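Side-chain contacts in GDSL-like Lipase (Parabacteroides distasonis, PDB 3P94), which is a serine hydrolase of the GDSL-like lipase family, probably cleaving ester bonds and perhaps those of lysophospholipids: residues V64-R67 and Q68-N72; D138-I141 and Q142-W146. All coordinates share one frame; numbering follows the deposited sequence. Where two conformers were deposited one is given.

Contact 1. Residues V64-R67 and Q68-N72; sequences VRFR and QDVIN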
loop_
_atom_site.group_PDB
_atom_site.type_symbol
_atom_site.label_atom_id
_atom_site.label_comp_id
_atom_site.label_asym_id
_atom_site.label_seq_id
_atom_site.Cartn_x
_atom_site.Cartn_y
_atom_site.Cartn_z
ATOM N N VAL A 64 -9.083 7.145 -6.750
ATOM C CA VAL A 64 -9.443 8.524 -7.106
ATOM C C VAL A 64 -8.194 9.460 -7.004
ATOM O O VAL A 64 -7.976 10.288 -7.885
ATOM C CB VAL A 64 -10.640 9.020 -6.254
ATOM C CG1 VAL A 64 -10.845 10.533 -6.381
ATOM C CG2 VAL A 64 -11.913 8.279 -6.657
ATOM N N ARG A 65 -7.371 9.289 -5.969
ATOM C CA ARG A 65 -6.145 10.070 -5.723
ATOM C C ARG A 65 -4.986 9.683 -6.678
ATOM O O ARG A 65 -4.030 10.449 -6.833
ATOM C CB ARG A 65 -5.720 9.815 -4.263
ATOM C CG ARG A 65 -4.603 10.686 -3.771
ATOM C CD ARG A 65 -4.501 10.680 -2.276
ATOM N NE ARG A 65 -4.249 9.363 -1.662
ATOM C CZ ARG A 65 -3.044 8.843 -1.439
ATOM N NH1 ARG A 65 -1.956 9.444 -1.900
ATOM N NH2 ARG A 65 -2.921 7.709 -0.767
ATOM N N PHE A 66 -5.067 8.483 -7.294
ATOM C CA PHE A 66 -4.052 7.875 -8.159
ATOM C C PHE A 66 -3.523 8.796 -9.252
ATOM O O PHE A 66 -2.321 8.798 -9.504
ATOM C CB PHE A 66 -4.595 6.583 -8.805
ATOM C CG PHE A 66 -3.530 5.576 -9.163
ATOM C CD1 PHE A 66 -2.926 4.795 -8.177
ATOM C CD2 PHE A 66 -3.149 5.386 -10.483
ATOM C CE1 PHE A 66 -1.939 3.863 -8.505
ATOM C CE2 PHE A 66 -2.164 4.447 -10.811
ATOM C CZ PHE A 66 -1.571 3.691 -9.819
ATOM N N ARG A 67 -4.406 9.555 -9.918
ATOM C CA ARG A 67 -3.994 10.449 -11.005
ATOM C C ARG A 67 -3.028 11.566 -10.501
ATOM O O ARG A 67 -1.994 11.780 -11.121
ATOM C CB ARG A 67 -5.224 11.037 -11.708
ATOM C CG ARG A 67 -4.907 12.014 -12.839
ATOM C CD ARG A 67 -6.027 12.074 -13.875
ATOM N NE ARG A 67 -6.332 10.748 -14.413
ATOM C CZ ARG A 67 -5.636 10.139 -15.370
ATOM N NH1 ARG A 67 -4.621 10.758 -15.959
ATOM N NH2 ARG A 67 -5.959 8.908 -15.751
ATOM N N GLN A 68 -3.354 12.239 -9.382
ATOM C CA GLN A 68 -2.543 13.333 -8.833
ATOM C C GLN A 68 -1.251 12.841 -8.175
ATOM O O GLN A 68 -0.189 13.419 -8.391
ATOM C CB GLN A 68 -3.365 14.145 -7.807
ATOM C CG GLN A 68 -2.578 15.313 -7.170
ATOM C CD GLN A 68 -3.256 15.956 -5.993
ATOM O OE1 GLN A 68 -4.010 16.920 -6.149
ATOM N NE2 GLN A 68 -2.954 15.471 -4.789
ATOM N N ASP A 69 -1.353 11.807 -7.349
ATOM C CA ASP A 69 -0.223 11.336 -6.571
ATOM C C ASP A 69 0.626 10.251 -7.212
ATOM O O ASP A 69 1.667 9.923 -6.649
ATOM C CB ASP A 69 -0.728 10.916 -5.184
ATOM C CG ASP A 69 -1.100 12.116 -4.297
ATOM O OD1 ASP A 69 -0.861 13.272 -4.719
ATOM O OD2 ASP A 69 -1.607 11.894 -3.179
ATOM N N VAL A 70 0.232 9.719 -8.393
ATOM C CA VAL A 70 1.019 8.690 -9.075
ATOM C C VAL A 70 1.210 9.073 -10.547
ATOM O O VAL A 70 2.328 9.368 -10.938
ATOM C CB VAL A 70 0.454 7.230 -8.948
ATOM C CG1 VAL A 70 1.325 6.233 -9.711
ATOM C CG2 VAL A 70 0.319 6.803 -7.495
ATOM N N ILE A 71 0.133 9.043 -11.356
ATOM C CA ILE A 71 0.184 9.299 -12.813
ATOM C C ILE A 71 0.878 10.636 -13.139
ATOM O O ILE A 71 1.805 10.653 -13.956
ATOM C CB ILE A 71 -1.222 9.234 -13.471
ATOM C CG1 ILE A 71 -1.873 7.821 -13.272
ATOM C CG2 ILE A 71 -1.143 9.635 -14.965
ATOM C CD1 ILE A 71 -3.323 7.672 -13.604
ATOM N N ASN A 72 0.448 11.741 -12.498
ATOM C CA ASN A 72 1.002 13.069 -12.778
ATOM C C ASN A 72 2.475 13.226 -12.360
ATOM O O ASN A 72 3.133 14.152 -12.850
ATOM C CB ASN A 72 0.141 14.156 -12.162
ATOM C CG ASN A 72 -1.213 14.305 -12.848
ATOM O OD1 ASN A 72 -1.473 13.747 -13.922
ATOM N ND2 ASN A 72 -2.120 15.051 -12.228
HETATM O O HOH W 1 -3.590 13.673 -15.718
#
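Arg65 and Asp69, one turn apart on helix 59-71, form a buried salt bridge in which Arg65 NH1 gives a hydrogen bond to Asp69 OD2 at 2.8 Å. The oxygen lies at the edge of the guanidinium, nearly in its plane, and receives the N-H through its anti lone pair, while the carboxylate plane is turned by 66°. A bend at chi3 of Arg65 (60°) folds the guanidinium round to reach it. NH1 also donates to Arg52 O, and NE to Gln57 OE1. The other carboxylate oxygen, OD1, is gripped by Asn16 ND2 and, less certainly, by NE2 of Gln68, a residue with two conformers; in one of them NE2 also donates to Phe9 O. A leucine in place of Arg65 would probably leave OD2 of the buried Asp69 without its charged mate and Arg52 O and Gln57 OE1 without these donors.

The backbone changes its pairing here. Asp69 N bonds to Arg65 O at 3.0 Å, an ordinary i to i+4 link. A wider pi-type turn follows, in which Phe66 O takes Ile71 N at 3.1 Å and Val70 N weakly. Arg67 O then receives Asn72 N at 2.8 Å. A water joins the side chains there, accepting from Arg67 NH1 and donating to Asn72 OD1 at 2.8 Å.

Val70 CB sits 4.0 Å from the centroid of the Phe66 ring, directly over its face, a CH-pi contact, whereas Ile71 CD1 meets the ring edge and also lies over one face of the Arg67 guanidinium. Beyond these residues, Val70 packs on Val26 and Met28 of strand 23-29, and Phe66 turns to Met106 and Ala110 of helix 96-112.

Contact 2. Residues D138-I141 and Q142-W146; sequences DKVI and QLNKW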
loop_
_atom_site.group_PDB
_atom_site.type_symbol
_atom_site.label_atom_id
_atom_site.label_comp_id
_atom_site.label_asym_id
_atom_site.label_seq_id
_atom_site.Cartn_x
_atom_site.Cartn_y
_atom_site.Cartn_z
ATOM N N ASP A 138 -8.187 -14.153 7.684
ATOM C CA ASP A 138 -8.466 -14.946 6.476
ATOM C C ASP A 138 -8.862 -14.086 5.289
ATOM O O ASP A 138 -8.673 -14.520 4.149
ATOM C CB ASP A 138 -9.555 -15.989 6.745
ATOM C CG ASP A 138 -9.155 -17.081 7.718
ATOM O OD1 ASP A 138 -7.930 -17.290 7.917
ATOM O OD2 ASP A 138 -10.054 -17.769 8.230
ATOM N N LYS A 139 -9.407 -12.876 5.543
ATOM C CA LYS A 139 -9.795 -11.916 4.497
ATOM C C LYS A 139 -8.531 -11.384 3.830
ATOM O O LYS A 139 -8.464 -11.322 2.599
ATOM C CB LYS A 139 -10.655 -10.778 5.082
ATOM C CG LYS A 139 -12.012 -11.275 5.576
ATOM C CD LYS A 139 -12.718 -10.276 6.472
ATOM C CE LYS A 139 -14.005 -10.826 7.037
ATOM N NZ LYS A 139 -13.761 -11.743 8.183
ATOM N N VAL A 140 -7.494 -11.074 4.647
ATOM C CA VAL A 140 -6.171 -10.633 4.171
ATOM C C VAL A 140 -5.567 -11.735 3.271
ATOM O O VAL A 140 -5.085 -11.431 2.183
ATOM C CB VAL A 140 -5.233 -10.291 5.358
ATOM C CG1 VAL A 140 -3.779 -10.138 4.901
ATOM C CG2 VAL A 140 -5.708 -9.026 6.074
ATOM N N ILE A 141 -5.637 -13.009 3.717
ATOM C CA ILE A 141 -5.096 -14.146 2.970
ATOM C C ILE A 141 -5.848 -14.305 1.636
ATOM O O ILE A 141 -5.189 -14.507 0.621
ATOM C CB ILE A 141 -5.094 -15.449 3.838
ATOM C CG1 ILE A 141 -3.958 -15.373 4.893
ATOM C CG2 ILE A 141 -4.955 -16.727 2.985
ATOM C CD1 ILE A 141 -4.201 -16.176 6.126
ATOM N N GLN A 142 -7.199 -14.180 1.633
ATOM C CA GLN A 142 -7.989 -14.315 0.401
ATOM C C GLN A 142 -7.636 -13.208 -0.607
ATOM O O GLN A 142 -7.390 -13.503 -1.783
ATOM C CB GLN A 142 -9.504 -14.324 0.686
ATOM C CG GLN A 142 -10.378 -14.422 -0.586
ATOM C CD GLN A 142 -10.161 -15.708 -1.346
ATOM O OE1 GLN A 142 -10.749 -16.730 -1.033
ATOM N NE2 GLN A 142 -9.297 -15.696 -2.350
ATOM N N LEU A 143 -7.594 -11.954 -0.138
ATOM C CA LEU A 143 -7.246 -10.809 -0.984
ATOM C C LEU A 143 -5.845 -10.989 -1.566
ATOM O O LEU A 143 -5.674 -10.756 -2.759
ATOM C CB LEU A 143 -7.354 -9.484 -0.201
ATOM C CG LEU A 143 -7.028 -8.172 -0.972
ATOM C CD1 LEU A 143 -7.856 -8.031 -2.284
ATOM C CD2 LEU A 143 -7.287 -6.974 -0.096
ATOM N N ASN A 144 -4.864 -11.437 -0.746
ATOM C CA ASN A 144 -3.484 -11.652 -1.195
ATOM C C ASN A 144 -3.387 -12.736 -2.257
ATOM O O ASN A 144 -2.557 -12.618 -3.150
ATOM C CB ASN A 144 -2.563 -11.977 -0.026
ATOM C CG ASN A 144 -2.199 -10.769 0.802
ATOM O OD1 ASN A 144 -2.416 -9.626 0.387
ATOM N ND2 ASN A 144 -1.612 -10.992 1.977
ATOM N N LYS A 145 -4.258 -13.768 -2.183
ATOM C CA LYS A 145 -4.304 -14.849 -3.161
ATOM C C LYS A 145 -4.676 -14.276 -4.524
ATOM O O LYS A 145 -4.041 -14.615 -5.525
ATOM C CB LYS A 145 -5.306 -15.932 -2.717
ATOM C CG LYS A 145 -5.085 -17.266 -3.378
ATOM C CD LYS A 145 -6.243 -18.215 -3.118
ATOM C CE LYS A 145 -6.127 -19.452 -3.984
ATOM N NZ LYS A 145 -7.377 -20.255 -3.963
ATOM N N TRP A 146 -5.686 -13.383 -4.548
ATOM C CA TRP A 146 -6.161 -12.711 -5.763
ATOM C C TRP A 146 -5.106 -11.761 -6.324
ATOM O O TRP A 146 -4.872 -11.774 -7.539
ATOM C CB TRP A 146 -7.460 -11.950 -5.493
ATOM C CG TRP A 146 -8.643 -12.833 -5.224
ATOM C CD1 TRP A 146 -8.833 -14.119 -5.649
ATOM C CD2 TRP A 146 -9.816 -12.477 -4.484
ATOM N NE1 TRP A 146 -10.053 -14.580 -5.233
ATOM C CE2 TRP A 146 -10.677 -13.593 -4.504
ATOM C CE3 TRP A 146 -10.223 -11.318 -3.807
ATOM C CZ2 TRP A 146 -11.925 -13.582 -3.876
ATOM C CZ3 TRP A 146 -11.461 -11.307 -3.190
ATOM C CH2 TRP A 146 -12.306 -12.419 -3.250
#
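The crossover helix of a beta-alpha-beta unit, helix 137-153 between parallel strands 116-120 and 157-159, carries Val140 and Asn144 side by side, one turn apart and pointing the same way. Their closest side-chain approach is Val140 CG1 to Asn144 ND2, 3.7 Å. Asn144 has CG beside its backbone N (chi1 -76°), which keeps the amide close to the preceding turn: CG stands 3.3 Å from Val140 O. That carbonyl is taken by the main chain, accepting Asn144 N at 2.9 Å. The amide looks elsewhere for its bonds: OD1 accepts from Val122 N, just past strand 116-120, so the side chain ties the helix to the loop that leads into it.

Regular i to i+4 bonds run through the whole stretch. Leu143 N donates to Lys139 O almost straight (171°), and Gln142 N to Asp138 O at 2.9 Å. Ile141 O takes Lys145 N at 3.0 Å. Beyond these bonds the turns meet through CB atoms and carbonyls, as where Leu143 CB approaches Lys139 O at 3.5 Å.

On another flank, Gln142 bends at chi2 (63°) and brings NE2 3.1 Å above the indole plane of Trp146, toward the rim of the ring. Lys139 sends NZ to Gln135 O and Met134 O, near the start of the helix. Val140 packs on Ile84, Ile87 and His162, and Leu143 on Val99 of helix 96-112.

Side-chain chemistry thus adds little between the two turns themselves, whose cohesion is that of the helical backbone. The buried amide of Asn144 is satisfied from outside these two turns, its oxygen by a main-chain N-H of the neighbouring loop.

How the contacts relate
Contacts 1 and 2 lie on opposite sides of the centre of the chain, their centres 26 Å apart and their nearest atoms about 15 Å. Helix 96-112 lies between them and touches both: contact 1 meets it near Met106 and Leu109, contact 2 near Leu96 and Val99, toward its other end. Each also borders an element close to the probable active site of this flavodoxin-like fold. Contact 1 packs on strand 23-29, just ahead of Ser31, the likely nucleophile of a triad with His182 and Asp179. Contact 2 rests on Ile84, within the sequence that matches the family's GxND block, and on Ile87 directly after it.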